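Local coordinates for peptidase S9 prolyl oligopeptidase catalytic domain-containing protein (PDB 4HXF) that probably cleaves peptides as a serine protease of the prolyl oligopeptidase family, an acylaminoacyl peptidase that assembles into a self-compartmentalizing hexamer, at residues L278-G282 with S283-Y287; K316-A319 with T320-A323; V413-R416 with G417-G420. All coordinates share one frame; numbering follows the deposited sequence.

Contact 1: residues L278-G282 with S283-Y287; sequences LFEEG and SVNLY
A tight beta hairpin of the propeller, strands 273-280 and 283-289 joined by a type I' turn from Glu280 to Ser283, carries a polar cluster in which Glu280, Asn285 and Tyr287 meet on one face. Glu280 OE1 takes two hydrogen bonds. The hydroxyl of Tyr287 donates to its syn lone pair at a short OH to OE1 distance of 2.5 Å, with the carboxylate oxygen lying at the edge of the ring and in its plane. Asn285 ND2 donates a nearly straight bond, 3.0 Å from ND2 to Glu280 OE1, and reaches that oxygen from above the carboxylate plane. The amide and carboxylate stand almost perpendicular, 82° apart. Two donors on one oxygen would be expected to stabilise the ionised carboxylate. Leu278 lies on the same face and brings CD1 within 3.7 Å of Tyr287 CE1, obliquely to the ring. On the other face Phe279 and Val284 lie side by side, with CD2 of Phe279 3.7 Å from CG2 of Val284. The backbone ladder pairs Leu278 with Asn285 and Glu280 with Ser283; within the latter pair, Glu280 N to Ser283 O is 2.8 Å. Glu281 and Gly282 take the two left-handed corners (phi 41° and 97°), and Trp302 NE1 donates to the carbonyl of Gly282. This is the two-residue type I' hairpin linking the second and third strands of a four-stranded propeller blade.

Contact 2: residues K316-A319 with T320-A323; sequences KETA and TRPA
Thr318 N donates a straight hydrogen bond to Arg321 O, 3.0 Å from N to O and in the carbonyl plane, drawing the chain back on itself between residues 318 and 321. The hydroxyl of Thr318 reinforces the bend from inside: its OG1 weakly accepts from Arg321 N at 3.1 Å and from Thr320 N at 3.3 Å. A chi1 of 68° sets OG1 between the threonine's own N and carbonyl carbon, from where it reaches both amides. A water 2.7 Å from Thr318 OG1 also makes a weak, long bond to Thr320 OG1, whose stronger partner is Glu350.

Farther along, a second water bridges the two arms, donating to Glu317 OE2 and accepting from Ala323 N. The Glu317 side chain runs extended beside the returning chain, its CG 3.4 Å from Arg321 O, and its other oxygen, OE1, accepts from Phe396 N. Ala323 CA also sends a C-H toward Lys316 O, 3.2 Å from CA to O, a further link between the arms near where the CA atoms of Glu317 and Ala323 come close. Packing between side chains is slight: Arg321 CB sits 3.5 Å from Thr318 OG1, after which the arginine folds back through chi2 and chi3 and leads away to salt bridges with Asp337 and Glu324. Lys316 likewise points away, to Glu332 and the ring of Tyr326.

The loop thus joins strand 312-317 to strand 324-328, the second and third strands of a propeller blade. Pro322 and Arg321 rest on Phe343 of helix 340-343, while Lys316 and Glu317 touch strand 302-308 alongside.

Contact 3: residues V413-R416 with G417-G420; sequences VNPR and GSNG
Ser418 turns back over Asn414 and Pro415, and its side chain can be followed from CB outward. CB lies 3.3 Å from Pro415 O and 3.9 Å from Asn414 CB. With chi1 at -60°, OG stands beside the serine's own backbone N, so hydroxyl and amide face the same acceptor. OG donates to Pro415 O at 2.7 Å, in the carbonyl plane and on a lone pair. Ser418 N donates to that oxygen as well, 3.0 Å from N to O and tilted slightly from the plane. Around the hydroxyl, Pro415 CD comes to 3.4 Å from Ser418 OG and Asn414 CB to 3.5 Å, while OG also hydrogen-bonds with His385 NE2 from outside the loop. The carbonyl of Pro415 is therefore gripped twice by one residue. Gly417, at phi 106° and psi -24°, takes the left-handed third position of the turn, where there is little room beside Arg416 O. Arg416 itself leads away from the turn to salt bridges with Asp440 and Asp360. The arrangement is a type II beta turn, Pro415 to Ser418, with glycine at its third position, in the loop that leaves strand 409-413 of the alpha/beta-hydrolase sheet.

Overall arrangement
Contacts 1 and 2 each join the second and third strands within one propeller blade, and the two blades are neighbours, whereas contact 3 belongs to the hydrolase domain. Contacts 1 and 3 are buried and meet directly: Glu281 N lies 2.7 Å from Gly420 O, a probable hydrogen bond, and Phe279 packs on Asn419 and Gly420, so this hairpin touches the catalytic domain. Contact 2, partly buried, touches neither; its nearest atoms are about 7 Å from contact 1 and about 12 Å from contact 3. The chemistry differs accordingly: a shared carboxylate oxygen in a regular hairpin, threonine and water bridging in an irregular loop, and one doubly held carbonyl in a tight turn.

Contact 1: residues L278-G282 with S283-Y287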
# COMPACT_ATOMS: atom_id res chain seq x y z
N LEU A 278 -37.17 -23.25 30.41
CA LEU A 278 -38.41 -23.57 29.67
C LEU A 278 -39.08 -22.38 29.19
O LEU A 278 -39.07 -21.30 29.84
CB LEU A 278 -39.45 -24.22 30.63
CG LEU A 278 -39.16 -25.51 31.38
CD1 LEU A 278 -40.25 -25.96 32.39
CD2 LEU A 278 -38.95 -26.61 30.29
N PHE A 279 -39.73 -22.54 28.05
CA PHE A 279 -40.58 -21.49 27.45
C PHE A 279 -41.95 -21.61 28.12
O PHE A 279 -42.66 -22.64 28.05
CB PHE A 279 -40.76 -21.67 25.97
CG PHE A 279 -39.56 -21.47 25.13
CD1 PHE A 279 -38.84 -22.57 24.73
CD2 PHE A 279 -39.21 -20.23 24.62
CE1 PHE A 279 -37.78 -22.51 23.88
CE2 PHE A 279 -38.09 -20.14 23.79
CZ PHE A 279 -37.35 -21.29 23.45
N GLU A 280 -42.35 -20.56 28.83
CA GLU A 280 -43.58 -20.59 29.62
C GLU A 280 -44.35 -19.24 29.54
O GLU A 280 -43.97 -18.28 30.22
CB GLU A 280 -43.31 -20.86 31.09
CG GLU A 280 -42.71 -22.22 31.42
CD GLU A 280 -42.56 -22.46 32.89
OE1 GLU A 280 -41.61 -22.05 33.47
OE2 GLU A 280 -43.47 -23.04 33.45
N GLU A 281 -45.41 -19.21 28.77
CA GLU A 281 -46.40 -18.12 28.68
C GLU A 281 -45.76 -16.75 28.69
O GLU A 281 -46.12 -15.85 29.46
CB GLU A 281 -47.39 -18.26 29.85
CG GLU A 281 -47.96 -19.67 30.01
CD GLU A 281 -47.12 -20.54 30.98
OE1 GLU A 281 -46.66 -20.00 31.97
OE2 GLU A 281 -46.84 -21.76 30.73
N GLY A 282 -44.79 -16.61 27.81
CA GLY A 282 -44.06 -15.34 27.64
C GLY A 282 -42.74 -15.16 28.35
O GLY A 282 -42.02 -14.24 28.02
N SER A 283 -42.42 -16.02 29.29
CA SER A 283 -41.19 -16.01 30.05
C SER A 283 -40.30 -17.17 29.54
O SER A 283 -40.81 -18.20 28.98
CB SER A 283 -41.53 -16.21 31.52
OG SER A 283 -42.28 -15.10 32.00
N VAL A 284 -39.01 -17.06 29.80
CA VAL A 284 -38.09 -18.19 29.68
C VAL A 284 -37.50 -18.32 31.10
O VAL A 284 -36.75 -17.44 31.53
CB VAL A 284 -37.06 -18.08 28.59
CG1 VAL A 284 -36.02 -19.18 28.66
CG2 VAL A 284 -37.74 -17.99 27.23
N ASN A 285 -37.84 -19.40 31.78
CA ASN A 285 -37.60 -19.56 33.22
C ASN A 285 -36.58 -20.64 33.49
O ASN A 285 -36.57 -21.64 32.75
CB ASN A 285 -38.90 -19.90 33.97
CG ASN A 285 -39.92 -18.76 33.96
OD1 ASN A 285 -39.55 -17.58 34.14
ND2 ASN A 285 -41.19 -19.12 33.69
N LEU A 286 -35.74 -20.47 34.49
CA LEU A 286 -34.63 -21.39 34.92
C LEU A 286 -35.01 -22.29 36.08
O LEU A 286 -35.58 -21.88 37.11
CB LEU A 286 -33.37 -20.56 35.33
CG LEU A 286 -32.11 -21.36 35.74
CD1 LEU A 286 -31.59 -22.23 34.53
CD2 LEU A 286 -31.02 -20.36 36.11
N TYR A 287 -34.73 -23.58 35.86
CA TYR A 287 -34.96 -24.66 36.79
C TYR A 287 -33.70 -25.51 36.92
O TYR A 287 -32.79 -25.43 36.11
CB TYR A 287 -36.08 -25.58 36.23
CG TYR A 287 -37.41 -24.89 36.09
CD1 TYR A 287 -37.73 -24.21 34.96
CD2 TYR A 287 -38.31 -24.82 37.13
CE1 TYR A 287 -38.95 -23.56 34.86
CE2 TYR A 287 -39.52 -24.10 37.06
CZ TYR A 287 -39.84 -23.50 35.86
OH TYR A 287 -41.03 -22.85 35.79
O HOH W 1 -44.88 -15.73 32.11

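Contact 2: residues K316-A319 with T320-A323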
# COMPACT_ATOMS: atom_id res chain seq x y z
N LYS A 316 -30.28 -12.54 32.66
CA LYS A 316 -31.72 -12.32 32.70
C LYS A 316 -32.00 -11.01 31.92
O LYS A 316 -31.36 -9.96 32.21
CB LYS A 316 -32.21 -12.21 34.11
CG LYS A 316 -33.76 -11.89 34.17
CD LYS A 316 -34.18 -11.09 35.37
CE LYS A 316 -33.85 -11.74 36.70
NZ LYS A 316 -34.43 -10.98 37.86
N GLU A 317 -32.86 -11.10 30.91
CA GLU A 317 -33.39 -9.96 30.20
C GLU A 317 -34.85 -9.77 30.62
O GLU A 317 -35.51 -10.73 30.95
CB GLU A 317 -33.24 -10.24 28.73
CG GLU A 317 -33.75 -9.27 27.77
CD GLU A 317 -33.17 -9.49 26.41
OE1 GLU A 317 -33.94 -9.42 25.48
OE2 GLU A 317 -31.95 -9.73 26.24
N THR A 318 -35.38 -8.55 30.51
CA THR A 318 -36.77 -8.23 30.80
C THR A 318 -37.33 -7.36 29.64
O THR A 318 -36.61 -7.06 28.70
CB THR A 318 -36.92 -7.47 32.13
OG1 THR A 318 -36.33 -6.16 31.93
CG2 THR A 318 -36.19 -8.26 33.27
N ALA A 319 -38.65 -7.06 29.67
CA ALA A 319 -39.28 -6.24 28.64
C ALA A 319 -38.62 -4.86 28.55
O ALA A 319 -38.62 -4.30 27.45
CB ALA A 319 -40.76 -6.03 28.89
N THR A 320 -38.06 -4.42 29.67
CA THR A 320 -37.53 -3.06 29.65
C THR A 320 -36.00 -2.96 29.84
O THR A 320 -35.50 -1.86 29.92
CB THR A 320 -38.22 -2.18 30.72
OG1 THR A 320 -37.98 -2.71 32.05
CG2 THR A 320 -39.69 -2.05 30.44
N ARG A 321 -35.27 -4.06 29.94
CA ARG A 321 -33.80 -4.05 30.12
C ARG A 321 -33.15 -5.19 29.33
O ARG A 321 -33.53 -6.35 29.50
CB ARG A 321 -33.38 -4.29 31.60
CG ARG A 321 -33.59 -3.02 32.47
CD ARG A 321 -32.61 -1.91 32.05
NE ARG A 321 -31.21 -2.24 32.44
CZ ARG A 321 -30.60 -1.93 33.60
NH1 ARG A 321 -29.36 -2.39 33.89
NH2 ARG A 321 -31.26 -1.16 34.47
N PRO A 322 -32.14 -4.87 28.57
CA PRO A 322 -31.26 -5.93 28.07
C PRO A 322 -30.68 -6.72 29.19
O PRO A 322 -30.62 -6.29 30.35
CB PRO A 322 -30.15 -5.17 27.32
CG PRO A 322 -30.78 -3.81 26.94
CD PRO A 322 -31.71 -3.52 28.11
N ALA A 323 -30.14 -7.89 28.82
CA ALA A 323 -29.61 -8.84 29.78
C ALA A 323 -28.57 -8.23 30.69
O ALA A 323 -27.70 -7.47 30.29
CB ALA A 323 -28.95 -10.08 29.08
O HOH W 2 -29.23 -8.25 25.80
O HOH W 3 -36.50 -4.93 34.30

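Contact 3: residues V413-R416 with G417-G420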
# COMPACT_ATOMS: atom_id res chain seq x y z
N VAL A 413 -49.76 -10.39 20.75
CA VAL A 413 -50.31 -11.57 21.44
C VAL A 413 -49.51 -12.79 21.09
O VAL A 413 -48.71 -12.80 20.16
CB VAL A 413 -51.83 -11.79 21.08
CG1 VAL A 413 -52.59 -10.41 21.24
CG2 VAL A 413 -52.02 -12.41 19.60
N ASN A 414 -49.82 -13.89 21.82
CA ASN A 414 -49.29 -15.22 21.44
C ASN A 414 -50.45 -16.06 20.86
O ASN A 414 -51.22 -16.69 21.61
CB ASN A 414 -48.66 -15.90 22.64
CG ASN A 414 -47.24 -15.42 22.93
OD1 ASN A 414 -46.51 -15.08 21.98
ND2 ASN A 414 -46.80 -15.44 24.23
N PRO A 415 -50.61 -16.05 19.54
CA PRO A 415 -51.75 -16.83 18.98
C PRO A 415 -51.43 -18.30 19.07
O PRO A 415 -50.25 -18.70 19.32
CB PRO A 415 -51.77 -16.41 17.51
CG PRO A 415 -50.42 -15.91 17.26
CD PRO A 415 -49.82 -15.32 18.52
N ARG A 416 -52.41 -19.16 18.86
CA ARG A 416 -52.10 -20.57 18.71
C ARG A 416 -51.07 -20.79 17.60
O ARG A 416 -50.93 -20.04 16.63
CB ARG A 416 -53.40 -21.37 18.43
CG ARG A 416 -53.96 -21.23 16.96
CD ARG A 416 -55.41 -21.71 16.92
NE ARG A 416 -56.24 -20.77 17.67
CZ ARG A 416 -57.38 -21.04 18.25
NH1 ARG A 416 -57.96 -22.25 18.13
NH2 ARG A 416 -58.01 -20.12 18.92
N GLY A 417 -50.21 -21.74 17.92
CA GLY A 417 -48.98 -21.96 17.21
C GLY A 417 -47.75 -21.48 17.98
O GLY A 417 -46.64 -21.95 17.68
N SER A 418 -47.89 -20.52 18.90
CA SER A 418 -46.77 -19.96 19.63
C SER A 418 -46.15 -21.00 20.55
O SER A 418 -46.84 -21.96 21.06
CB SER A 418 -47.20 -18.82 20.48
OG SER A 418 -47.78 -17.72 19.75
N ASN A 419 -44.89 -20.79 20.83
CA ASN A 419 -44.25 -21.45 21.99
C ASN A 419 -44.71 -20.90 23.30
O ASN A 419 -45.30 -19.84 23.38
CB ASN A 419 -42.71 -21.31 21.89
CG ASN A 419 -41.98 -22.56 22.38
OD1 ASN A 419 -42.55 -23.38 23.10
ND2 ASN A 419 -40.75 -22.74 21.90
N GLY A 420 -44.51 -21.68 24.37
CA GLY A 420 -44.77 -21.26 25.70
C GLY A 420 -45.98 -21.81 26.40
O GLY A 420 -46.27 -21.52 27.58